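Local coordinates for WbbM protein (PDB 6U4B), which probably acts as a bifunctional, metal-dependent glycosyltransferase that polymerises an O-antigen glycan in Klebsiella pneumoniae, at residues 391-396 with 488-493; 421-426 with 478-483; 426-431 with 516-521; 472-477 with 505-510. One frame throughout, in Å; residues are numbered along the deposited sequence.

Contact 1: residues 391-396 with 488-493; sequences FIPQLF and NTFAEL
Phe490 reaches from helix 489-499 toward the short helix 392-395 and is met there by Gln394, Phe391 and Pro393. Its CG lies anti to the backbone N (chi1 175°), which carries the ring away from its own helix, one face under Gln394 and its edge at Phe391. Gln394 places its CB over the middle of the ring, 3.8 Å from the Phe490 centroid and almost on the ring normal, a CH-pi contact. Beyond CB the glutamine chain bends at chi2, which folds its amide back across the same ring; OE1 comes to 3.5 Å from Phe490 CD1, and the amide and ring planes are only 24° apart. Phe391 approaches differently, at the ring edge, where its CD2 lies near the Phe490 plane and 3.6 Å from Phe490 CE2. The two rings are oblique to each other, with planes 55° apart and centroids separated by 5.8 Å. Pro393 packs near the base of the Phe490 side chain, its CG lying 4.1 Å from Phe490 CB and 4.0 Å from Leu493 CD1, one turn further along. The contact is made by van der Waals and CH-pi packing. Phe391 also stacks on Phe370, and Pro393 touches Met484 of the preceding helix. That helix, 481-487, ends in a Schellman motif whose C-prime residue, Asn488, has positive phi and also N-caps helix 489-499 through a weak bond from Ala491 N. The contact is thus helix-to-helix packing in the hydrophobic core of the glycosyltransferase family 8 region, away from the metal site.

Contact 2: residues 421-426 with 478-483; sequences VPLGNN and VFNVKQ
Asn480 makes the close part of this contact, its side-chain ND2 donating to the backbone O of Asn426 at 2.9 Å. The oxygen is met nearly end-on, with a C=O...N angle of 165°, while the bond itself is bent (144° at the hydrogen) and Asn426 O lies 21° out of the Asn480 amide plane. Beside it Leu423 slides past the asparagine in the opposite direction, so that its CD2 rests 3.8 Å from Asn480 CB and 4.1 Å from Val478 CG1. The leucine packs on the aliphatic base of the asparagine and also touches Ala429. The other end of the Asn480 amide faces its own chain: Asn480 OD1 accepts from Gln483 N at 3.2 Å, an N-cap for helix 481-487, which follows strand 477-479. Opposite stands a type II' beta turn, Leu423 to Asn426, with Gly424 at positive phi; it leads into strand 428-432. Packing slackens toward the exposed Asn425. There Gln483, bent at chi2, lays its CG 3.6 Å from Asn425 O and its CD 3.9 Å from Asn425 CB, while its NE2 is hydrogen-bonded to Glu487. The amide end of Asn425 leads away from the helix.

Contact 3: residues 426-431 with 516-521; sequences NLVAAV and SRVTFL
Leu427 lies over one face of the Arg517 guanidinium, with its CG above the centre of the group and CD2 3.7 Å from Arg517 NH2. The arginine chain bends at both chi2 (-73°) and chi3 (-57°), which curls the guanidinium back so that its face meets the leucine. Its NH2 forms a salt bridge with Glu487 and a hydrogen bond with Asn425 O. A water joins Arg517 NE to Asn426 OD1, accepting from the former and donating to the latter. The other arm of that asparagine, ND2, donates to Thr519 OG1 at 2.9 Å; the bond is nearly straight and the hydroxyl lies exactly in the amide plane. Between these side chains Leu427 N donates to Arg517 O at 2.8 Å, and Val428 N adds a weak bond to the same oxygen. Strands 428-431 and 518-521 then run parallel, their axes 4.3 Å apart at the closest, joined by Thr519 N to Val428 O (2.9 Å), Ala430 N to Thr519 O (2.9 Å) and Leu521 N to Ala430 O. On one face of the sheet Val428 CG2 meets Val518 CG2 at 3.6 Å. The other face carries Ala429, Thr519, Val431 and Leu521; here Leu521 CD2 packs 4.0 Å from Ala429 CB and its CB lies against Val431 CG2. Strand 518-521 extends the mixed sheet beyond strand 428-432. The chemistry therefore changes along the pair: apolar packing flanks the backbone bonds of the strands, whereas at their start both ends of the Asn426 amide are engaged, which fixes its rotation, and the arginine's charge is probably balanced at least in part by Glu487.

Contact 4: residues 472-477 with 505-510; sequences FQAGII and LDQDIM
The corner at residues 474-476, where the chain leaves strand 472-473 for strand 477-479, packs against helix 505-513 close to the magnesium site of the family 8 glycosyltransferase region. Gln507 spans the gap. With CG anti to the backbone N and an extended chain beyond, it carries its amide from the helix to the corner, where OE1 accepts from Ala474 N at 3.0 Å. This donor is tilted 26° from the carbonyl plane. Gln473 NE2 also approaches the same oxygen, at 3.1 Å, and the two glutamine amides stand almost perpendicular, their planes 87° apart. The other end of the Gln473 amide turns toward its own chain: Gly475 N donates to Gln473 OE1 at 2.7 Å, from above the carbonyl plane, and Asn526 ND2 is a further partner of that oxygen. One turn further along the helix Met510 supplies the apolar part. A bend at chi3 (-70°) brings its CE up against both Ile477 CD1, 3.8 Å away, and Ala474 CB, at 3.9 Å. Phe472 presents its ring edge to the helix, CZ lying 3.8 Å from Met510 O and 4.0 Å from Met510 CB. Gln507 NE2 is taken by Tyr471 OH, so both ends of this buried amide are bonded and its rotation is set. Gln473 touches His560, a magnesium ligand, and the Gln473 side chain lies about 6 Å from the ion. The Gln507 amide thus bonds the backbone directly after Gln473, a residue that borders the metal site, which places it one layer further from the magnesium.

Overall arrangement
The four contacts gather round one mixed sheet in the family 8 region. Contacts 2 and 3, with centres 8 Å apart, share Asn426 and are joined by Val478 N bonding to Ala429 O, at 2.9 Å. Strand 428-432 continues into contact 4, 11 Å from contact 3 centre to centre, where Val431 O meets Gln473 N at 2.7 Å and Ala430 packs on Phe472. Contact 1 lies 14 Å, centre to centre, from both contact 2 and contact 4; Ile392 touches Phe479, and Leu493 meets Ile509. Of the four, contact 4 is nearest the magnesium ion, about 6 Å from the Gln473 side chain, against about 12 Å from the Val431 side chain in contact 3.

Contact 1: residues 391-396 with 488-493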
loop_
_atom_site.group_PDB
_atom_site.type_symbol
_atom_site.label_atom_id
_atom_site.label_comp_id
_atom_site.label_asym_id
_atom_site.label_seq_id
_atom_site.Cartn_x
_atom_site.Cartn_y
_atom_site.Cartn_z
ATOM N N PHE A 391 5.314 -22.713 29.717
ATOM C CA PHE A 391 5.853 -21.724 30.640
ATOM C C PHE A 391 5.013 -20.459 30.713
ATOM O O PHE A 391 5.385 -19.528 31.437
ATOM C CB PHE A 391 7.293 -21.381 30.247
ATOM C CG PHE A 391 8.228 -22.553 30.329
ATOM C CD1 PHE A 391 8.435 -23.367 29.226
ATOM C CD2 PHE A 391 8.879 -22.856 31.513
ATOM C CE1 PHE A 391 9.283 -24.454 29.302
ATOM C CE2 PHE A 391 9.733 -23.946 31.597
ATOM C CZ PHE A 391 9.935 -24.745 30.489
ATOM N N ILE A 392 3.890 -20.410 29.986
ATOM C CA ILE A 392 3.036 -19.219 30.027
ATOM C C ILE A 392 2.507 -18.928 31.425
ATOM O O ILE A 392 2.565 -17.762 31.845
ATOM C CB ILE A 392 1.926 -19.332 28.971
ATOM C CG1 ILE A 392 2.513 -19.078 27.580
ATOM C CG2 ILE A 392 0.794 -18.359 29.271
ATOM C CD1 ILE A 392 1.613 -19.501 26.437
ATOM N N PRO A 393 2.001 -19.893 32.199
ATOM C CA PRO A 393 1.527 -19.555 33.554
ATOM C C PRO A 393 2.613 -19.034 34.484
ATOM O O PRO A 393 2.285 -18.398 35.493
ATOM C CB PRO A 393 0.940 -20.879 34.067
ATOM C CG PRO A 393 1.560 -21.930 33.219
ATOM C CD PRO A 393 1.724 -21.304 31.875
ATOM N N GLN A 394 3.891 -19.272 34.186
ATOM C CA GLN A 394 4.957 -18.770 35.049
ATOM C C GLN A 394 5.417 -17.374 34.637
ATOM O O GLN A 394 5.449 -16.460 35.466
ATOM C CB GLN A 394 6.142 -19.741 35.049
ATOM C CG GLN A 394 7.231 -19.403 36.067
ATOM C CD GLN A 394 6.803 -19.660 37.507
ATOM O OE1 GLN A 394 5.707 -20.159 37.766
ATOM N NE2 GLN A 394 7.675 -19.322 38.451
ATOM N N LEU A 395 5.770 -17.193 33.363
ATOM C CA LEU A 395 6.249 -15.891 32.907
ATOM C C LEU A 395 5.156 -14.833 32.996
ATOM O O LEU A 395 5.428 -13.675 33.334
ATOM C CB LEU A 395 6.774 -16.000 31.477
ATOM C CG LEU A 395 7.387 -14.727 30.889
ATOM C CD1 LEU A 395 8.639 -14.335 31.666
ATOM C CD2 LEU A 395 7.695 -14.901 29.408
ATOM N N PHE A 396 3.910 -15.214 32.706
ATOM C CA PHE A 396 2.786 -14.285 32.682
ATOM C C PHE A 396 1.912 -14.394 33.926
ATOM O O PHE A 396 0.723 -14.066 33.878
ATOM C CB PHE A 396 1.954 -14.504 31.417
ATOM C CG PHE A 396 2.697 -14.183 30.154
ATOM C CD1 PHE A 396 2.685 -12.897 29.642
ATOM C CD2 PHE A 396 3.424 -15.157 29.491
ATOM C CE1 PHE A 396 3.371 -12.589 28.486
ATOM C CE2 PHE A 396 4.115 -14.855 28.330
ATOM C CZ PHE A 396 4.090 -13.568 27.829
ATOM N N ASN A 488 -1.368 -23.821 41.098
ATOM C CA ASN A 488 0.023 -24.136 40.760
ATOM C C ASN A 488 0.091 -25.143 39.612
ATOM O O ASN A 488 0.849 -26.114 39.647
ATOM C CB ASN A 488 0.794 -24.642 41.981
ATOM C CG ASN A 488 2.286 -24.374 41.876
ATOM O OD1 ASN A 488 2.825 -24.214 40.777
ATOM N ND2 ASN A 488 2.959 -24.324 43.017
ATOM N N THR A 489 -0.729 -24.904 38.582
ATOM C CA THR A 489 -0.745 -25.765 37.405
ATOM C C THR A 489 0.638 -25.894 36.779
ATOM O O THR A 489 0.974 -26.944 36.218
ATOM C CB THR A 489 -1.739 -25.215 36.375
ATOM O OG1 THR A 489 -3.028 -25.063 36.986
ATOM C CG2 THR A 489 -1.859 -26.150 35.176
ATOM N N PHE A 490 1.459 -24.846 36.878
ATOM C CA PHE A 490 2.773 -24.872 36.247
ATOM C C PHE A 490 3.633 -26.003 36.792
ATOM O O PHE A 490 4.350 -26.668 36.033
ATOM C CB PHE A 490 3.473 -23.528 36.440
ATOM C CG PHE A 490 4.882 -23.507 35.932
ATOM C CD1 PHE A 490 5.951 -23.527 36.813
ATOM C CD2 PHE A 490 5.138 -23.485 34.573
ATOM C CE1 PHE A 490 7.251 -23.513 36.344
ATOM C CE2 PHE A 490 6.434 -23.473 34.099
ATOM C CZ PHE A 490 7.492 -23.485 34.983
ATOM N N ALA A 491 3.577 -26.238 38.108
ATOM C CA ALA A 491 4.352 -27.325 38.699
ATOM C C ALA A 491 3.916 -28.675 38.143
ATOM O O ALA A 491 4.749 -29.563 37.924
ATOM C CB ALA A 491 4.216 -27.303 40.223
ATOM N N GLU A 492 2.614 -28.846 37.909
ATOM C CA GLU A 492 2.121 -30.089 37.324
ATOM C C GLU A 492 2.572 -30.234 35.876
ATOM O O GLU A 492 2.958 -31.329 35.446
ATOM C CB GLU A 492 0.597 -30.142 37.423
ATOM C CG GLU A 492 -0.025 -31.400 36.838
ATOM C CD GLU A 492 0.183 -32.622 37.715
ATOM O OE1 GLU A 492 0.696 -32.474 38.846
ATOM O OE2 GLU A 492 -0.171 -33.734 37.269
ATOM N N LEU A 493 2.525 -29.141 35.107
ATOM C CA LEU A 493 3.011 -29.177 33.730
ATOM C C LEU A 493 4.469 -29.614 33.674
ATOM O O LEU A 493 4.848 -30.433 32.825
ATOM C CB LEU A 493 2.840 -27.805 33.076
ATOM C CG LEU A 493 1.421 -27.280 32.847
ATOM C CD1 LEU A 493 1.457 -25.813 32.439
ATOM C CD2 LEU A 493 0.691 -28.111 31.797
#

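Contact 2: residues 421-426 with 478-483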
loop_
_atom_site.group_PDB
_atom_site.type_symbol
_atom_site.label_atom_id
_atom_site.label_comp_id
_atom_site.label_asym_id
_atom_site.label_seq_id
_atom_site.Cartn_x
_atom_site.Cartn_y
_atom_site.Cartn_z
ATOM N N VAL A 421 -15.080 -14.551 26.545
ATOM C CA VAL A 421 -15.723 -15.859 26.706
ATOM C C VAL A 421 -15.702 -16.251 28.180
ATOM O O VAL A 421 -14.626 -16.225 28.807
ATOM C CB VAL A 421 -15.018 -16.909 25.846
ATOM C CG1 VAL A 421 -15.586 -18.293 26.126
ATOM C CG2 VAL A 421 -15.151 -16.565 24.371
ATOM N N PRO A 422 -16.840 -16.606 28.775
ATOM C CA PRO A 422 -16.841 -17.017 30.187
ATOM C C PRO A 422 -16.054 -18.307 30.379
ATOM O O PRO A 422 -16.326 -19.319 29.731
ATOM C CB PRO A 422 -18.330 -17.213 30.503
ATOM C CG PRO A 422 -19.064 -16.469 29.418
ATOM C CD PRO A 422 -18.197 -16.583 28.203
ATOM N N LEU A 423 -15.070 -18.260 31.283
ATOM C CA LEU A 423 -14.204 -19.402 31.540
ATOM C C LEU A 423 -14.502 -20.133 32.840
ATOM O O LEU A 423 -14.132 -21.304 32.961
ATOM C CB LEU A 423 -12.730 -18.965 31.555
ATOM C CG LEU A 423 -11.871 -19.343 30.343
ATOM C CD1 LEU A 423 -12.542 -18.905 29.057
ATOM C CD2 LEU A 423 -10.485 -18.728 30.469
ATOM N N GLY A 424 -15.155 -19.489 33.804
ATOM C CA GLY A 424 -15.333 -20.125 35.099
ATOM C C GLY A 424 -13.990 -20.389 35.746
ATOM O O GLY A 424 -13.077 -19.558 35.699
ATOM N N ASN A 425 -13.855 -21.566 36.356
ATOM C CA ASN A 425 -12.568 -22.018 36.864
ATOM C C ASN A 425 -11.896 -23.018 35.930
ATOM O O ASN A 425 -10.984 -23.736 36.354
ATOM C CB ASN A 425 -12.712 -22.608 38.270
ATOM C CG ASN A 425 -13.734 -23.725 38.343
ATOM O OD1 ASN A 425 -14.137 -24.290 37.326
ATOM N ND2 ASN A 425 -14.157 -24.053 39.558
ATOM N N ASN A 426 -12.332 -23.085 34.673
ATOM C CA ASN A 426 -11.602 -23.865 33.686
ATOM C C ASN A 426 -10.211 -23.277 33.492
ATOM O O ASN A 426 -9.989 -22.075 33.660
ATOM C CB ASN A 426 -12.351 -23.898 32.352
ATOM C CG ASN A 426 -13.489 -24.898 32.349
ATOM O OD1 ASN A 426 -13.549 -25.785 33.199
ATOM N ND2 ASN A 426 -14.391 -24.769 31.382
ATOM N N VAL A 478 -6.689 -19.671 25.237
ATOM C CA VAL A 478 -6.896 -18.641 26.247
ATOM C C VAL A 478 -6.489 -19.235 27.589
ATOM O O VAL A 478 -7.166 -20.119 28.120
ATOM C CB VAL A 478 -8.346 -18.149 26.277
ATOM C CG1 VAL A 478 -8.491 -17.029 27.299
ATOM C CG2 VAL A 478 -8.776 -17.680 24.895
ATOM N N PHE A 479 -5.377 -18.757 28.134
ATOM C CA PHE A 479 -4.901 -19.229 29.424
ATOM C C PHE A 479 -5.633 -18.505 30.546
ATOM O O PHE A 479 -5.661 -17.272 30.585
ATOM C CB PHE A 479 -3.394 -19.010 29.555
ATOM C CG PHE A 479 -2.564 -20.015 28.807
ATOM C CD1 PHE A 479 -2.427 -19.938 27.432
ATOM C CD2 PHE A 479 -1.911 -21.030 29.483
ATOM C CE1 PHE A 479 -1.660 -20.861 26.746
ATOM C CE2 PHE A 479 -1.143 -21.953 28.804
ATOM C CZ PHE A 479 -1.016 -21.871 27.435
ATOM N N ASN A 480 -6.236 -19.276 31.452
ATOM C CA ASN A 480 -6.767 -18.727 32.699
ATOM C C ASN A 480 -5.622 -18.714 33.707
ATOM O O ASN A 480 -5.515 -19.565 34.594
ATOM C CB ASN A 480 -7.957 -19.543 33.191
ATOM C CG ASN A 480 -8.653 -18.904 34.380
ATOM O OD1 ASN A 480 -8.129 -17.978 35.001
ATOM N ND2 ASN A 480 -9.839 -19.402 34.706
ATOM N N VAL A 481 -4.743 -17.721 33.549
ATOM C CA VAL A 481 -3.517 -17.672 34.342
ATOM C C VAL A 481 -3.839 -17.557 35.826
ATOM O O VAL A 481 -3.215 -18.225 36.662
ATOM C CB VAL A 481 -2.617 -16.517 33.866
ATOM C CG1 VAL A 481 -1.364 -16.433 34.723
ATOM C CG2 VAL A 481 -2.250 -16.700 32.402
ATOM N N LYS A 482 -4.819 -16.718 36.178
ATOM C CA LYS A 482 -5.164 -16.532 37.586
ATOM C C LYS A 482 -5.540 -17.853 38.246
ATOM O O LYS A 482 -5.145 -18.118 39.389
ATOM C CB LYS A 482 -6.303 -15.521 37.726
ATOM C CG LYS A 482 -6.894 -15.471 39.129
ATOM C CD LYS A 482 -7.074 -14.047 39.628
ATOM C CE LYS A 482 -8.180 -13.325 38.882
ATOM N NZ LYS A 482 -8.433 -11.975 39.462
ATOM N N GLN A 483 -6.293 -18.699 37.542
ATOM C CA GLN A 483 -6.636 -20.005 38.095
ATOM C C GLN A 483 -5.415 -20.914 38.152
ATOM O O GLN A 483 -5.248 -21.674 39.113
ATOM C CB GLN A 483 -7.750 -20.650 37.273
ATOM C CG GLN A 483 -8.400 -21.847 37.945
ATOM C CD GLN A 483 -9.147 -21.468 39.211
ATOM O OE1 GLN A 483 -9.653 -20.352 39.338
ATOM N NE2 GLN A 483 -9.216 -22.397 40.157
#

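Contact 3: residues 426-431 with 516-521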
loop_
_atom_site.group_PDB
_atom_site.type_symbol
_atom_site.label_atom_id
_atom_site.label_comp_id
_atom_site.label_asym_id
_atom_site.label_seq_id
_atom_site.Cartn_x
_atom_site.Cartn_y
_atom_site.Cartn_z
ATOM N N ASN A 426 -12.332 -23.085 34.673
ATOM C CA ASN A 426 -11.602 -23.865 33.686
ATOM C C ASN A 426 -10.211 -23.277 33.492
ATOM O O ASN A 426 -9.989 -22.075 33.660
ATOM C CB ASN A 426 -12.351 -23.898 32.352
ATOM C CG ASN A 426 -13.489 -24.898 32.349
ATOM O OD1 ASN A 426 -13.549 -25.785 33.199
ATOM N ND2 ASN A 426 -14.391 -24.769 31.382
ATOM N N LEU A 427 -9.263 -24.143 33.144
ATOM C CA LEU A 427 -7.880 -23.700 33.047
ATOM C C LEU A 427 -7.582 -23.040 31.710
ATOM O O LEU A 427 -6.758 -22.120 31.653
ATOM C CB LEU A 427 -6.937 -24.879 33.285
ATOM C CG LEU A 427 -7.082 -25.517 34.667
ATOM C CD1 LEU A 427 -6.083 -26.651 34.846
ATOM C CD2 LEU A 427 -6.918 -24.469 35.761
ATOM N N VAL A 428 -8.236 -23.481 30.632
ATOM C CA VAL A 428 -8.000 -22.936 29.301
ATOM C C VAL A 428 -9.296 -22.916 28.506
ATOM O O VAL A 428 -10.281 -23.578 28.845
ATOM C CB VAL A 428 -6.938 -23.736 28.507
ATOM C CG1 VAL A 428 -5.554 -23.572 29.115
ATOM C CG2 VAL A 428 -7.333 -25.208 28.429
ATOM N N ALA A 429 -9.275 -22.130 27.431
ATOM C CA ALA A 429 -10.263 -22.197 26.368
ATOM C C ALA A 429 -9.524 -22.481 25.070
ATOM O O ALA A 429 -8.491 -21.861 24.799
ATOM C CB ALA A 429 -11.071 -20.903 26.262
ATOM N N ALA A 430 -10.039 -23.423 24.284
ATOM C CA ALA A 430 -9.344 -23.859 23.080
ATOM C C ALA A 430 -10.349 -24.486 22.126
ATOM O O ALA A 430 -11.505 -24.729 22.479
ATOM C CB ALA A 430 -8.213 -24.840 23.411
ATOM N N VAL A 431 -9.886 -24.755 20.908
ATOM C CA VAL A 431 -10.714 -25.330 19.857
ATOM C C VAL A 431 -10.488 -26.834 19.821
ATOM O O VAL A 431 -9.341 -27.299 19.864
ATOM C CB VAL A 431 -10.405 -24.694 18.492
ATOM C CG1 VAL A 431 -11.309 -25.284 17.419
ATOM C CG2 VAL A 431 -10.569 -23.183 18.569
ATOM N N SER A 516 -10.789 -32.041 31.237
ATOM C CA SER A 516 -12.035 -31.681 31.912
ATOM C C SER A 516 -11.997 -30.280 32.513
ATOM O O SER A 516 -12.879 -29.926 33.305
ATOM C CB SER A 516 -12.420 -32.705 32.991
ATOM O OG SER A 516 -11.550 -32.628 34.105
ATOM N N ARG A 517 -11.004 -29.471 32.157
ATOM C CA ARG A 517 -10.906 -28.078 32.577
ATOM C C ARG A 517 -10.772 -27.172 31.361
ATOM O O ARG A 517 -10.037 -26.181 31.376
ATOM C CB ARG A 517 -9.730 -27.869 33.530
ATOM C CG ARG A 517 -9.625 -28.891 34.663
ATOM C CD ARG A 517 -10.690 -28.688 35.735
ATOM N NE ARG A 517 -10.658 -27.342 36.306
ATOM C CZ ARG A 517 -9.774 -26.928 37.209
ATOM N NH1 ARG A 517 -8.830 -27.750 37.650
ATOM N NH2 ARG A 517 -9.831 -25.685 37.671
ATOM N N VAL A 518 -11.472 -27.510 30.280
ATOM C CA VAL A 518 -11.318 -26.831 28.998
ATOM C C VAL A 518 -12.673 -26.295 28.557
ATOM O O VAL A 518 -13.646 -27.052 28.461
ATOM C CB VAL A 518 -10.730 -27.765 27.927
ATOM C CG1 VAL A 518 -10.701 -27.075 26.575
ATOM C CG2 VAL A 518 -9.337 -28.219 28.324
ATOM N N THR A 519 -12.732 -24.992 28.294
ATOM C CA THR A 519 -13.843 -24.389 27.569
ATOM C C THR A 519 -13.570 -24.530 26.076
ATOM O O THR A 519 -12.469 -24.225 25.614
ATOM C CB THR A 519 -14.009 -22.916 27.940
ATOM O OG1 THR A 519 -14.475 -22.812 29.291
ATOM C CG2 THR A 519 -15.006 -22.236 27.011
ATOM N N PHE A 520 -14.557 -25.010 25.330
ATOM C CA PHE A 520 -14.363 -25.304 23.915
ATOM C C PHE A 520 -14.795 -24.110 23.073
ATOM O O PHE A 520 -15.951 -23.679 23.140
ATOM C CB PHE A 520 -15.110 -26.576 23.521
ATOM C CG PHE A 520 -14.551 -27.809 24.166
ATOM C CD1 PHE A 520 -13.333 -28.326 23.753
ATOM C CD2 PHE A 520 -15.225 -28.437 25.201
ATOM C CE1 PHE A 520 -12.804 -29.455 24.349
ATOM C CE2 PHE A 520 -14.702 -29.570 25.802
ATOM C CZ PHE A 520 -13.489 -30.079 25.374
ATOM N N LEU A 521 -13.855 -23.571 22.302
ATOM C CA LEU A 521 -14.107 -22.456 21.406
ATOM C C LEU A 521 -14.648 -22.962 20.071
ATOM O O LEU A 521 -14.308 -24.066 19.632
ATOM C CB LEU A 521 -12.826 -21.661 21.175
ATOM C CG LEU A 521 -12.231 -20.992 22.412
ATOM C CD1 LEU A 521 -10.908 -20.309 22.084
ATOM C CD2 LEU A 521 -13.223 -20.000 22.999
HETATM O O HOH W 1 -12.970 -26.333 35.875
#

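Contact 4: residues 472-477 with 505-510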
loop_
_atom_site.group_PDB
_atom_site.type_symbol
_atom_site.label_atom_id
_atom_site.label_comp_id
_atom_site.label_asym_id
_atom_site.label_seq_id
_atom_site.Cartn_x
_atom_site.Cartn_y
_atom_site.Cartn_z
ATOM N N PHE A 472 -8.110 -31.049 22.504
ATOM C CA PHE A 472 -8.142 -29.706 21.943
ATOM C C PHE A 472 -6.834 -29.383 21.232
ATOM O O PHE A 472 -5.770 -29.906 21.578
ATOM C CB PHE A 472 -8.413 -28.653 23.029
ATOM C CG PHE A 472 -7.303 -28.512 24.039
ATOM C CD1 PHE A 472 -6.218 -27.681 23.793
ATOM C CD2 PHE A 472 -7.355 -29.192 25.245
ATOM C CE1 PHE A 472 -5.201 -27.547 24.719
ATOM C CE2 PHE A 472 -6.343 -29.059 26.176
ATOM C CZ PHE A 472 -5.266 -28.238 25.913
ATOM N N GLN A 473 -6.925 -28.494 20.246
ATOM C CA GLN A 473 -5.771 -28.066 19.471
ATOM C C GLN A 473 -5.087 -26.888 20.157
ATOM O O GLN A 473 -5.752 -25.989 20.682
ATOM C CB GLN A 473 -6.200 -27.688 18.052
ATOM C CG GLN A 473 -5.218 -28.106 16.975
ATOM C CD GLN A 473 -4.072 -27.131 16.818
ATOM O OE1 GLN A 473 -4.272 -25.916 16.824
ATOM N NE2 GLN A 473 -2.861 -27.659 16.678
ATOM N N ALA A 474 -3.756 -26.896 20.150
ATOM C CA ALA A 474 -2.962 -25.928 20.900
ATOM C C ALA A 474 -2.571 -24.700 20.084
ATOM O O ALA A 474 -1.780 -23.881 20.566
ATOM C CB ALA A 474 -1.698 -26.596 21.451
ATOM N N GLY A 475 -3.102 -24.551 18.868
ATOM C CA GLY A 475 -2.743 -23.420 18.030
ATOM C C GLY A 475 -3.311 -22.096 18.496
ATOM O O GLY A 475 -2.831 -21.043 18.067
ATOM N N ILE A 476 -4.333 -22.126 19.349
ATOM C CA ILE A 476 -4.857 -20.914 19.967
ATOM C C ILE A 476 -5.459 -21.297 21.314
ATOM O O ILE A 476 -6.311 -22.188 21.401
ATOM C CB ILE A 476 -5.863 -20.194 19.041
ATOM C CG1 ILE A 476 -6.204 -18.800 19.573
ATOM C CG2 ILE A 476 -7.129 -21.017 18.803
ATOM C CD1 ILE A 476 -6.912 -17.922 18.543
ATOM N N ILE A 477 -4.977 -20.668 22.384
ATOM C CA ILE A 477 -5.354 -21.040 23.743
ATOM C C ILE A 477 -5.548 -19.776 24.566
ATOM O O ILE A 477 -4.661 -18.918 24.609
ATOM C CB ILE A 477 -4.293 -21.935 24.416
ATOM C CG1 ILE A 477 -3.959 -23.155 23.556
ATOM C CG2 ILE A 477 -4.775 -22.378 25.786
ATOM C CD1 ILE A 477 -2.795 -23.969 24.082
ATOM N N LEU A 505 4.016 -33.727 22.021
ATOM C CA LEU A 505 4.852 -32.830 22.833
ATOM C C LEU A 505 3.958 -32.037 23.786
ATOM O O LEU A 505 3.115 -32.642 24.469
ATOM C CB LEU A 505 5.709 -31.998 21.883
ATOM C CG LEU A 505 6.410 -32.744 20.747
ATOM C CD1 LEU A 505 7.132 -31.766 19.834
ATOM C CD2 LEU A 505 7.376 -33.791 21.285
ATOM N N ASP A 506 4.091 -30.709 23.859
ATOM C CA ASP A 506 3.358 -29.926 24.847
ATOM C C ASP A 506 1.856 -29.923 24.597
ATOM O O ASP A 506 1.087 -29.697 25.539
ATOM C CB ASP A 506 3.881 -28.490 24.880
ATOM C CG ASP A 506 3.753 -27.790 23.538
ATOM O OD1 ASP A 506 4.024 -28.431 22.500
ATOM O OD2 ASP A 506 3.380 -26.600 23.522
ATOM N N GLN A 507 1.419 -30.152 23.357
ATOM C CA GLN A 507 -0.014 -30.289 23.114
ATOM C C GLN A 507 -0.578 -31.480 23.878
ATOM O O GLN A 507 -1.666 -31.396 24.461
ATOM C CB GLN A 507 -0.299 -30.423 21.616
ATOM C CG GLN A 507 -1.791 -30.445 21.282
ATOM C CD GLN A 507 -2.068 -30.382 19.789
ATOM O OE1 GLN A 507 -2.302 -29.308 19.237
ATOM N NE2 GLN A 507 -2.048 -31.535 19.131
ATOM N N ASP A 508 0.159 -32.594 23.900
ATOM C CA ASP A 508 -0.263 -33.752 24.683
ATOM C C ASP A 508 -0.177 -33.471 26.176
ATOM O O ASP A 508 -1.059 -33.875 26.942
ATOM C CB ASP A 508 0.587 -34.970 24.325
ATOM C CG ASP A 508 0.166 -35.618 23.021
ATOM O OD1 ASP A 508 -0.900 -35.248 22.488
ATOM O OD2 ASP A 508 0.907 -36.502 22.537
ATOM N N ILE A 509 0.885 -32.786 26.609
ATOM C CA ILE A 509 1.051 -32.474 28.025
ATOM C C ILE A 509 -0.105 -31.613 28.517
ATOM O O ILE A 509 -0.671 -31.860 29.590
ATOM C CB ILE A 509 2.408 -31.784 28.261
ATOM C CG1 ILE A 509 3.554 -32.762 28.004
ATOM C CG2 ILE A 509 2.486 -31.217 29.672
ATOM C CD1 ILE A 509 4.925 -32.133 28.070
ATOM N N MET A 510 -0.482 -30.599 27.735
ATOM C CA MET A 510 -1.560 -29.708 28.149
ATOM C C MET A 510 -2.920 -30.390 28.073
ATOM O O MET A 510 -3.790 -30.114 28.906
ATOM C CB MET A 510 -1.544 -28.433 27.297
ATOM C CG MET A 510 -0.339 -27.539 27.565
ATOM S SD MET A 510 -0.381 -25.983 26.649
ATOM C CE MET A 510 -0.097 -26.565 24.976
#